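Local coordinates for tryptophan halogenase (Shewanella frigidimarina, PDB 2PYX), which probably acts as an FAD-dependent monooxygenase of the tryptophan halogenase family, whose best-known members halogenate tryptophan, at residues I95-D100 / S276-N281; G282-I287 / K311-Y316; L408-V413 / Y467-M472. All blocks are in the same frame, centred on the assembly; numbering follows the deposited sequence. Where two conformers were deposited one is given.

How the interactions relate
The three contacts lie within the tryptophan halogenase family region and follow one another in series along the chain. Interactions 1 and 2 share a sheet: strand 274-279 pairs with the end of strand 87-95 in interaction 1, and its antiparallel neighbour, strand 282-288, carries helix 306-317 in interaction 2, with about 10 Å between the two centres. Interaction 3, where helix 383-413 meets helix 462-471, is centred about 12 Å from interaction 1 and about 20 Å from interaction 2. Trp97 touches both Trp283 and the 408-413 segment. Ser276 (about 8 Å between side chains) and His411 (about 3 Å) bring interactions 1 and 3 close to Glu361, predicted to bind L-tryptophan.

Interaction 1: residues I95-D100 / S276-N281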
loop_
_atom_site.group_PDB
_atom_site.type_symbol
_atom_site.label_atom_id
_atom_site.label_comp_id
_atom_site.label_asym_id
_atom_site.label_seq_id
_atom_site.Cartn_x
_atom_site.Cartn_y
_atom_site.Cartn_z
ATOM N N ILE A 95 17.159 -4.482 0.968
ATOM C CA ILE A 95 18.518 -4.866 0.647
ATOM C C ILE A 95 19.395 -3.644 0.882
ATOM O O ILE A 95 19.091 -2.577 0.366
ATOM C CB ILE A 95 18.576 -5.367 -0.800
ATOM C CG1 ILE A 95 17.572 -6.528 -0.972
ATOM C CG2 ILE A 95 19.983 -5.783 -1.163
ATOM C CD1 ILE A 95 17.310 -6.888 -2.395
ATOM N N ASN A 96 20.506 -3.827 1.591
ATOM C CA ASN A 96 21.513 -2.809 1.825
ATOM C C ASN A 96 21.033 -1.584 2.604
ATOM O O ASN A 96 21.630 -0.533 2.533
ATOM C CB ASN A 96 22.186 -2.381 0.513
ATOM C CG ASN A 96 22.978 -3.497 -0.132
ATOM O OD1 ASN A 96 23.246 -4.509 0.496
ATOM N ND2 ASN A 96 23.269 -3.334 -1.407
ATOM N N TRP A 97 19.985 -1.754 3.396
ATOM C CA TRP A 97 19.479 -0.639 4.187
ATOM C C TRP A 97 20.241 -0.458 5.484
ATOM O O TRP A 97 20.235 0.629 6.063
ATOM C CB TRP A 97 17.985 -0.853 4.531
ATOM C CG TRP A 97 17.079 -0.459 3.467
ATOM C CD1 TRP A 97 16.824 -1.077 2.282
ATOM C CD2 TRP A 97 16.236 0.695 3.510
ATOM N NE1 TRP A 97 15.895 -0.351 1.552
ATOM C CE2 TRP A 97 15.509 0.738 2.303
ATOM C CE3 TRP A 97 16.034 1.707 4.472
ATOM C CZ2 TRP A 97 14.600 1.752 2.028
ATOM C CZ3 TRP A 97 15.114 2.706 4.190
ATOM C CH2 TRP A 97 14.428 2.727 2.982
ATOM N N CYS A 98 20.828 -1.526 6.008
ATOM C CA CYS A 98 21.417 -1.479 7.332
ATOM C C CYS A 98 22.844 -0.929 7.438
ATOM O O CYS A 98 23.200 -0.288 8.441
ATOM C CB CYS A 98 21.430 -2.851 7.990
ATOM S SG CYS A 98 19.807 -3.558 8.205
ATOM N N LYS A 99 23.671 -1.261 6.439
ATOM C CA LYS A 99 25.098 -0.947 6.521
ATOM C C LYS A 99 25.574 -0.353 5.207
ATOM O O LYS A 99 24.987 -0.592 4.169
ATOM C CB LYS A 99 25.877 -2.232 6.790
ATOM C CG LYS A 99 25.647 -2.891 8.151
ATOM C CD LYS A 99 26.224 -4.306 8.093
ATOM C CE LYS A 99 26.006 -5.135 9.346
ATOM N NZ LYS A 99 26.373 -6.582 9.070
ATOM N N ASP A 100 26.659 0.423 5.278
ATOM C CA ASP A 100 27.354 0.831 4.065
ATOM C C ASP A 100 27.777 -0.449 3.336
ATOM O O ASP A 100 28.413 -1.308 3.965
ATOM C CB ASP A 100 28.565 1.670 4.423
ATOM C CG ASP A 100 28.177 2.983 5.033
ATOM O OD1 ASP A 100 27.524 3.746 4.320
ATOM O OD2 ASP A 100 28.507 3.212 6.190
ATOM N N SER A 276 13.436 -3.468 -2.326
ATOM C CA SER A 276 13.770 -2.088 -2.020
ATOM C C SER A 276 15.237 -2.108 -1.662
ATOM O O SER A 276 15.614 -2.634 -0.627
ATOM C CB SER A 276 12.952 -1.633 -0.806
ATOM O OG SER A 276 13.457 -0.427 -0.281
ATOM N N THR A 277 16.077 -1.517 -2.518
ATOM C CA THR A 277 17.517 -1.568 -2.338
ATOM C C THR A 277 17.991 -0.146 -2.070
ATOM O O THR A 277 17.906 0.739 -2.930
ATOM C CB THR A 277 18.236 -2.165 -3.593
ATOM O OG1 THR A 277 17.675 -3.444 -3.898
ATOM C CG2 THR A 277 19.702 -2.303 -3.323
ATOM N N ALA A 278 18.529 0.061 -0.888
ATOM C CA ALA A 278 18.991 1.367 -0.455
ATOM C C ALA A 278 20.174 1.828 -1.293
ATOM O O ALA A 278 21.013 1.009 -1.677
ATOM C CB ALA A 278 19.375 1.377 1.021
ATOM N N GLN A 279 20.193 3.137 -1.544
ATOM C CA GLN A 279 21.206 3.822 -2.347
ATOM C C GLN A 279 21.769 4.979 -1.519
ATOM O O GLN A 279 21.288 5.213 -0.382
ATOM C CB GLN A 279 20.586 4.312 -3.656
ATOM C CG GLN A 279 19.874 3.261 -4.471
ATOM C CD GLN A 279 20.808 2.175 -4.973
ATOM O OE1 GLN A 279 21.941 2.474 -5.417
ATOM N NE2 GLN A 279 20.361 0.904 -4.902
ATOM N N PRO A 280 22.792 5.704 -2.029
ATOM C CA PRO A 280 23.350 6.798 -1.229
ATOM C C PRO A 280 22.361 7.886 -0.804
ATOM O O PRO A 280 22.582 8.478 0.263
ATOM C CB PRO A 280 24.469 7.343 -2.127
ATOM C CG PRO A 280 24.903 6.132 -2.913
ATOM C CD PRO A 280 23.616 5.424 -3.234
ATOM N N ASN A 281 21.346 8.137 -1.627
ATOM C CA ASN A 281 20.441 9.250 -1.409
ATOM C C ASN A 281 18.972 8.887 -1.521
ATOM O O ASN A 281 18.150 9.754 -1.837
ATOM C CB ASN A 281 20.808 10.415 -2.341
ATOM C CG ASN A 281 22.144 10.985 -1.996
ATOM O OD1 ASN A 281 22.307 11.562 -0.941
ATOM N ND2 ASN A 281 23.124 10.821 -2.882
HETATM O O HOH W 1 22.931 -0.669 -2.888
#
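Ile95 and Ser276 open the contact with a backbone bond, Ile95 N to Ser276 O at 2.9 Å. The return bond runs from Ala278 N to Ile95 O at 3.0 Å, so Ile95 sits in a parallel bridge opposite Thr277. Ile95 O also receives a CA-H...O contact from Thr277, and the Thr277 side chain lies on the same face of the sheet as that of Ile95. Asn96 then takes positive phi (62°) and the chain leaves the strand, which brings Trp97 back against its partner. The indole N-H of Trp97 is shared: NE1 lies 3.1 Å from Ser276 OG and 3.2 Å from Ser276 O, and both bonds are weak and bent. Ser276 O thus serves two donors, one strong and one weak. With OG anti to its backbone N (chi1 166°), Ser276 brings the hydroxyl close to the plane of the indole, at its edge. Over one face of the same ring sits the methyl of Ala278, whose CB is 3.8 Å from the centroid of the five-membered ring, a CH-pi contact. Ala278 O is reached through a water, which donates to it and accepts from Asn96 ND2 at 3.1 Å. Gln279 NE2 bonds to Thr277 O at 3.2 Å from well above the carbonyl plane; that oxygen also probably accepts from Ile284 N. Outside the pair, Asn96 O takes the NE of Arg417 and Trp97 O the hydroxyl of Ser415. This is the parallel pairing at the end of strand 87-95 in a mixed sheet, with the Ser276 side chain about 8 Å from that of Glu361, predicted to bind L-tryptophan. Strand 274-279 is flanked by strands 87-95 and 282-288; Thr277 and Gln279 touch helix 306-317, while Trp97 packs among Phe94, Trp283, Tyr412 and Trp423.

Interaction 2: residues G282-I287 / K311-Y316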
loop_
_atom_site.group_PDB
_atom_site.type_symbol
_atom_site.label_atom_id
_atom_site.label_comp_id
_atom_site.label_asym_id
_atom_site.label_seq_id
_atom_site.Cartn_x
_atom_site.Cartn_y
_atom_site.Cartn_z
ATOM N N GLY A 282 18.660 7.623 -1.262
ATOM C CA GLY A 282 17.297 7.145 -1.341
ATOM C C GLY A 282 17.290 5.632 -1.477
ATOM O O GLY A 282 18.121 4.952 -0.892
ATOM N N TRP A 283 16.355 5.111 -2.240
ATOM C CA TRP A 283 16.236 3.667 -2.420
ATOM C C TRP A 283 15.565 3.396 -3.741
ATOM O O TRP A 283 14.797 4.224 -4.267
ATOM C CB TRP A 283 15.471 3.033 -1.246
ATOM C CG TRP A 283 14.068 3.530 -1.085
ATOM C CD1 TRP A 283 13.638 4.677 -0.424
ATOM C CD2 TRP A 283 12.883 2.898 -1.584
ATOM N NE1 TRP A 283 12.270 4.775 -0.523
ATOM C CE2 TRP A 283 11.781 3.696 -1.207
ATOM C CE3 TRP A 283 12.633 1.734 -2.310
ATOM C CZ2 TRP A 283 10.461 3.372 -1.560
ATOM C CZ3 TRP A 283 11.319 1.368 -2.599
ATOM C CH2 TRP A 283 10.243 2.195 -2.223
ATOM N N ILE A 284 15.847 2.202 -4.281
ATOM C CA ILE A 284 15.288 1.771 -5.545
ATOM C C ILE A 284 14.286 0.634 -5.384
ATOM O O ILE A 284 14.611 -0.363 -4.737
ATOM C CB ILE A 284 16.410 1.350 -6.480
ATOM C CG1 ILE A 284 17.140 2.605 -6.935
ATOM C CG2 ILE A 284 15.895 0.612 -7.686
ATOM C CD1 ILE A 284 18.414 2.349 -7.787
ATOM N N TRP A 285 13.071 0.840 -5.902
ATOM C CA TRP A 285 12.035 -0.197 -5.885
ATOM C C TRP A 285 12.184 -1.068 -7.119
ATOM O O TRP A 285 12.717 -0.631 -8.152
ATOM C CB TRP A 285 10.628 0.365 -5.813
ATOM C CG TRP A 285 10.039 0.857 -7.094
ATOM C CD1 TRP A 285 9.598 0.112 -8.152
ATOM C CD2 TRP A 285 9.740 2.219 -7.417
ATOM N NE1 TRP A 285 9.038 0.931 -9.110
ATOM C CE2 TRP A 285 9.129 2.233 -8.677
ATOM C CE3 TRP A 285 9.936 3.440 -6.746
ATOM C CZ2 TRP A 285 8.710 3.422 -9.284
ATOM C CZ3 TRP A 285 9.542 4.604 -7.357
ATOM C CH2 TRP A 285 8.943 4.590 -8.617
ATOM N N ASP A 286 11.733 -2.315 -6.995
ATOM C CA ASP A 286 11.852 -3.258 -8.100
ATOM C C ASP A 286 10.640 -4.168 -7.936
ATOM O O ASP A 286 10.574 -4.929 -6.973
ATOM C CB ASP A 286 13.205 -3.970 -8.040
ATOM C CG ASP A 286 13.486 -4.821 -9.278
ATOM O OD1 ASP A 286 12.523 -5.393 -9.845
ATOM O OD2 ASP A 286 14.693 -4.950 -9.617
ATOM N N ILE A 287 9.676 -4.029 -8.838
ATOM C CA ILE A 287 8.365 -4.716 -8.781
ATOM C C ILE A 287 8.326 -5.656 -9.981
ATOM O O ILE A 287 8.357 -5.200 -11.124
ATOM C CB ILE A 287 7.208 -3.692 -8.863
ATOM C CG1 ILE A 287 7.051 -3.009 -7.490
ATOM C CG2 ILE A 287 5.880 -4.331 -9.246
ATOM C CD1 ILE A 287 6.090 -1.860 -7.475
ATOM N N LYS A 311 22.375 8.393 -12.841
ATOM C CA LYS A 311 23.536 7.494 -12.884
ATOM C C LYS A 311 23.385 6.333 -11.906
ATOM O O LYS A 311 23.632 5.181 -12.236
ATOM C CB LYS A 311 24.846 8.235 -12.642
ATOM C CG LYS A 311 26.113 7.365 -12.758
ATOM C CD LYS A 311 26.286 6.752 -14.140
ATOM C CE LYS A 311 27.656 6.061 -14.258
ATOM N NZ LYS A 311 27.830 5.344 -15.569
ATOM N N THR A 312 22.953 6.644 -10.695
ATOM C CA THR A 312 22.660 5.641 -9.711
ATOM C C THR A 312 21.615 4.649 -10.199
ATOM O O THR A 312 21.782 3.442 -10.009
ATOM C CB THR A 312 22.212 6.352 -8.386
ATOM O OG1 THR A 312 23.274 7.205 -7.948
ATOM C CG2 THR A 312 21.910 5.355 -7.297
ATOM N N LEU A 313 20.541 5.132 -10.816
ATOM C CA LEU A 313 19.501 4.213 -11.336
ATOM C C LEU A 313 20.128 3.291 -12.378
ATOM O O LEU A 313 19.908 2.062 -12.395
ATOM C CB LEU A 313 18.335 4.964 -11.979
ATOM C CG LEU A 313 17.225 4.125 -12.623
ATOM C CD1 LEU A 313 16.637 3.110 -11.643
ATOM C CD2 LEU A 313 16.189 4.981 -13.248
ATOM N N PHE A 314 20.895 3.900 -13.266
ATOM C CA PHE A 314 21.455 3.112 -14.377
ATOM C C PHE A 314 22.468 2.093 -13.867
ATOM O O PHE A 314 22.559 0.993 -14.424
ATOM C CB PHE A 314 22.067 4.027 -15.455
ATOM C CG PHE A 314 21.068 4.782 -16.276
ATOM C CD1 PHE A 314 19.695 4.594 -16.135
ATOM C CD2 PHE A 314 21.492 5.706 -17.226
ATOM C CE1 PHE A 314 18.784 5.302 -16.903
ATOM C CE2 PHE A 314 20.578 6.396 -18.001
ATOM C CZ PHE A 314 19.233 6.192 -17.855
ATOM N N ASN A 315 23.239 2.437 -12.848
ATOM C CA ASN A 315 24.137 1.492 -12.199
ATOM C C ASN A 315 23.372 0.294 -11.667
ATOM O O ASN A 315 23.790 -0.855 -11.814
ATOM C CB ASN A 315 24.965 2.136 -11.100
ATOM C CG ASN A 315 26.006 3.109 -11.625
ATOM O OD1 ASN A 315 26.326 3.112 -12.814
ATOM N ND2 ASN A 315 26.529 3.953 -10.734
ATOM N N TYR A 316 22.237 0.545 -11.012
ATOM C CA TYR A 316 21.423 -0.555 -10.474
ATOM C C TYR A 316 20.942 -1.474 -11.589
ATOM O O TYR A 316 20.857 -2.703 -11.397
ATOM C CB TYR A 316 20.222 0.028 -9.689
ATOM C CG TYR A 316 19.204 -1.001 -9.233
ATOM C CD1 TYR A 316 19.303 -1.620 -7.993
ATOM C CD2 TYR A 316 18.140 -1.351 -10.049
ATOM C CE1 TYR A 316 18.363 -2.546 -7.586
ATOM C CE2 TYR A 316 17.185 -2.300 -9.637
ATOM C CZ TYR A 316 17.340 -2.903 -8.416
ATOM O OH TYR A 316 16.423 -3.847 -7.965
HETATM O O HOH W 2 15.481 -3.094 -5.385
#
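Ile284 and Tyr316 carry most of this contact, their side chains sliding past each other in opposite directions. The CG2 methyl of Ile284 stands over the centre of the phenol ring, 3.7 Å from the centroid of Tyr316 and almost on the ring normal, a CH-pi contact. Its other branch reaches further toward the helix: CD1 of Ile284 comes to 3.5 Å from CB of Tyr316 and meets CD1 of Leu313 at 4.3 Å. At the polar end, OH of Tyr316 donates to OD2 of Asp286 at a short 2.6 Å. OD2 accepts through its anti lone pair and lies in the plane of the ring, at its edge, while the carboxylate plane is turned 67° from it. A water donates to Tyr316 OH at 2.8 Å and to Ile284 O at 2.9 Å, which gives the hydroxyl a second partner and ties it back to the strand. This is a helix laid on the face of a mixed beta sheet: strand 282-288 pairs antiparallel with strand 292-299, and helix 306-317, next in the chain, packs across the face of the sheet. The axes of the two short segments approach to 10.1 Å and cross at -43°. CG of Tyr316 is anti to the backbone N (chi1 172°), directed toward the strand. Further out, Tyr316 N bonds to Thr312 O within the helix, and the hydroxyl of Thr312 bonds to Asp308 O. Val295 and Tyr297 of strand 292-299 flank Ile284, Leu257 of strand 255-262 touches Leu313, and Thr277 of strand 274-279 touches Tyr316.

Interaction 3: residues L408-V413 / Y467-M472; sequences LKLHYV and YVLYGM
His411 and Val468 cross at about a right angle, with the valine at the flat side of the imidazole. CG1 of Val468 stands over the centre of the His411 ring, 4.0 Å from its centroid and almost on the normal, a CH-pi contact. The second methyl, CG2, approaches the far end of the ring and lies 3.5 Å from NE2 of His411. Val468 CG1, anti to its own backbone N (chi1 172°), also meets CD2 of Leu410 at 4.1 Å, the two side chains sliding past each other in opposite directions. The other branch, CD1 of Leu410, reaches CD1 of Leu469 at 4.1 Å, these two side chains crossing at about a right angle. On the C-terminal side, Met472, a selenomethionine in this model, lays its terminal atoms against the backbone: SE is 3.2 Å from His411 O and CE 3.3 Å from that same oxygen. The bend at chi3 (66°) swings CE in beside it. His411 O is buried here without a hydrogen-bond partner in the model. Both ring nitrogens of His411 are engaged elsewhere, ND1 with Phe407 O and NE2 with Glu361 OE2. An alanine at His411 would probably leave Glu361 without this hydrogen-bonding partner and open a gap beside the methyls of Val468. The two helix ends run side by side, 3° from parallel and 9.8 Å apart, a parallel helix pair that packs through leucine and valine side chains, the His411 ring and Met472. His411, bonded to Glu361, would probably act as a second-shell residue if Glu361 binds L-tryptophan as predicted.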
loop_
_atom_site.group_PDB
_atom_site.type_symbol
_atom_site.label_atom_id
_atom_site.label_comp_id
_atom_site.label_asym_id
_atom_site.label_seq_id
_atom_site.Cartn_x
_atom_site.Cartn_y
_atom_site.Cartn_z
ATOM N N LEU A 408 7.378 4.359 8.111
ATOM C CA LEU A 408 8.360 4.585 7.037
ATOM C C LEU A 408 9.644 5.145 7.592
ATOM O O LEU A 408 10.722 4.661 7.297
ATOM C CB LEU A 408 7.791 5.504 5.977
ATOM C CG LEU A 408 6.975 4.802 4.890
ATOM C CD1 LEU A 408 5.847 3.915 5.409
ATOM C CD2 LEU A 408 6.454 5.818 3.874
ATOM N N LYS A 409 9.540 6.164 8.446
ATOM C CA LYS A 409 10.749 6.782 9.014
ATOM C C LYS A 409 11.593 5.773 9.792
ATOM O O LYS A 409 12.835 5.835 9.766
ATOM C CB LYS A 409 10.364 7.949 9.906
ATOM C CG LYS A 409 11.553 8.680 10.547
ATOM C CD LYS A 409 12.520 9.281 9.465
ATOM C CE LYS A 409 13.596 10.116 10.133
ATOM N NZ LYS A 409 14.305 11.072 9.187
ATOM N N LEU A 410 10.941 4.849 10.505
ATOM C CA LEU A 410 11.647 3.783 11.233
ATOM C C LEU A 410 12.675 3.073 10.352
ATOM O O LEU A 410 13.724 2.685 10.821
ATOM C CB LEU A 410 10.627 2.735 11.747
ATOM C CG LEU A 410 11.209 1.570 12.581
ATOM C CD1 LEU A 410 11.845 2.028 13.844
ATOM C CD2 LEU A 410 10.111 0.530 12.918
ATOM N N HIS A 411 12.320 2.830 9.082
ATOM C CA HIS A 411 13.183 2.098 8.159
ATOM C C HIS A 411 14.514 2.817 8.013
ATOM O O HIS A 411 15.557 2.155 7.817
ATOM C CB HIS A 411 12.563 1.948 6.777
ATOM C CG HIS A 411 11.347 1.063 6.709
ATOM N ND1 HIS A 411 10.176 1.352 7.392
ATOM C CD2 HIS A 411 11.106 -0.072 6.010
ATOM C CE1 HIS A 411 9.267 0.434 7.083
ATOM N NE2 HIS A 411 9.803 -0.439 6.246
ATOM N N TYR A 412 14.497 4.132 8.051
ATOM C CA TYR A 412 15.717 4.937 7.907
ATOM C C TYR A 412 16.458 5.111 9.210
ATOM O O TYR A 412 17.686 5.099 9.260
ATOM C CB TYR A 412 15.379 6.334 7.365
ATOM C CG TYR A 412 14.782 6.345 5.993
ATOM C CD1 TYR A 412 15.600 6.324 4.874
ATOM C CD2 TYR A 412 13.405 6.375 5.763
ATOM C CE1 TYR A 412 15.064 6.327 3.629
ATOM C CE2 TYR A 412 12.878 6.409 4.489
ATOM C CZ TYR A 412 13.717 6.373 3.418
ATOM O OH TYR A 412 13.191 6.397 2.136
ATOM N N VAL A 413 15.723 5.373 10.274
ATOM C CA VAL A 413 16.359 5.856 11.526
ATOM C C VAL A 413 17.277 4.843 12.164
ATOM O O VAL A 413 18.239 5.206 12.845
ATOM C CB VAL A 413 15.344 6.227 12.619
ATOM C CG1 VAL A 413 16.086 6.595 13.969
ATOM C CG2 VAL A 413 14.525 7.355 12.207
ATOM N N TYR A 467 9.017 -6.741 12.547
ATOM C CA TYR A 467 9.760 -7.258 11.393
ATOM C C TYR A 467 10.819 -6.260 10.932
ATOM O O TYR A 467 11.920 -6.649 10.561
ATOM C CB TYR A 467 8.847 -7.562 10.227
ATOM C CG TYR A 467 8.074 -8.826 10.337
ATOM C CD1 TYR A 467 8.724 -10.060 10.522
ATOM C CD2 TYR A 467 6.704 -8.833 10.166
ATOM C CE1 TYR A 467 7.974 -11.270 10.565
ATOM C CE2 TYR A 467 5.962 -10.066 10.187
ATOM C CZ TYR A 467 6.615 -11.258 10.404
ATOM O OH TYR A 467 5.878 -12.447 10.410
ATOM N N VAL A 468 10.472 -4.972 10.899
ATOM C CA VAL A 468 11.432 -3.953 10.489
ATOM C C VAL A 468 12.482 -3.739 11.573
ATOM O O VAL A 468 13.692 -3.759 11.290
ATOM C CB VAL A 468 10.734 -2.636 10.074
ATOM C CG1 VAL A 468 11.776 -1.516 9.832
ATOM C CG2 VAL A 468 9.925 -2.864 8.806
ATOM N N LEU A 469 12.059 -3.521 12.812
ATOM C CA LEU A 469 12.992 -3.228 13.889
ATOM C C LEU A 469 14.058 -4.316 13.992
ATOM O O LEU A 469 15.251 -4.032 14.066
ATOM C CB LEU A 469 12.231 -3.087 15.210
ATOM C CG LEU A 469 12.936 -2.471 16.400
ATOM C CD1 LEU A 469 13.266 -1.009 16.178
ATOM C CD2 LEU A 469 12.092 -2.570 17.654
ATOM N N TYR A 470 13.615 -5.565 14.051
ATOM C CA TYR A 470 14.532 -6.684 14.245
ATOM C C TYR A 470 15.118 -7.191 12.944
ATOM O O TYR A 470 16.203 -7.791 12.947
ATOM C CB TYR A 470 13.886 -7.777 15.077
ATOM C CG TYR A 470 13.512 -7.233 16.445
ATOM C CD1 TYR A 470 14.458 -6.635 17.295
ATOM C CD2 TYR A 470 12.181 -7.187 16.848
ATOM C CE1 TYR A 470 14.113 -6.051 18.486
ATOM C CE2 TYR A 470 11.834 -6.611 18.081
ATOM C CZ TYR A 470 12.771 -6.049 18.893
ATOM O OH TYR A 470 12.423 -5.457 20.083
ATOM N N GLY A 471 14.457 -6.955 11.818
ATOM C CA GLY A 471 15.104 -7.155 10.536
ATOM C C GLY A 471 16.395 -6.365 10.431
ATOM O O GLY A 471 17.390 -6.846 9.837
HETATM N N MSE A 472 16.383 -5.166 10.977
HETATM C CA MSE A 472 17.515 -4.267 10.933
HETATM C C MSE A 472 18.398 -4.335 12.170
HETATM O O MSE A 472 19.189 -3.435 12.439
HETATM C CB MSE A 472 17.021 -2.840 10.643
HETATM C CG MSE A 472 16.280 -2.763 9.349
HETATM SE SE MSE A 472 15.822 -0.897 8.863
HETATM C CE MSE A 472 17.708 -0.203 8.572
#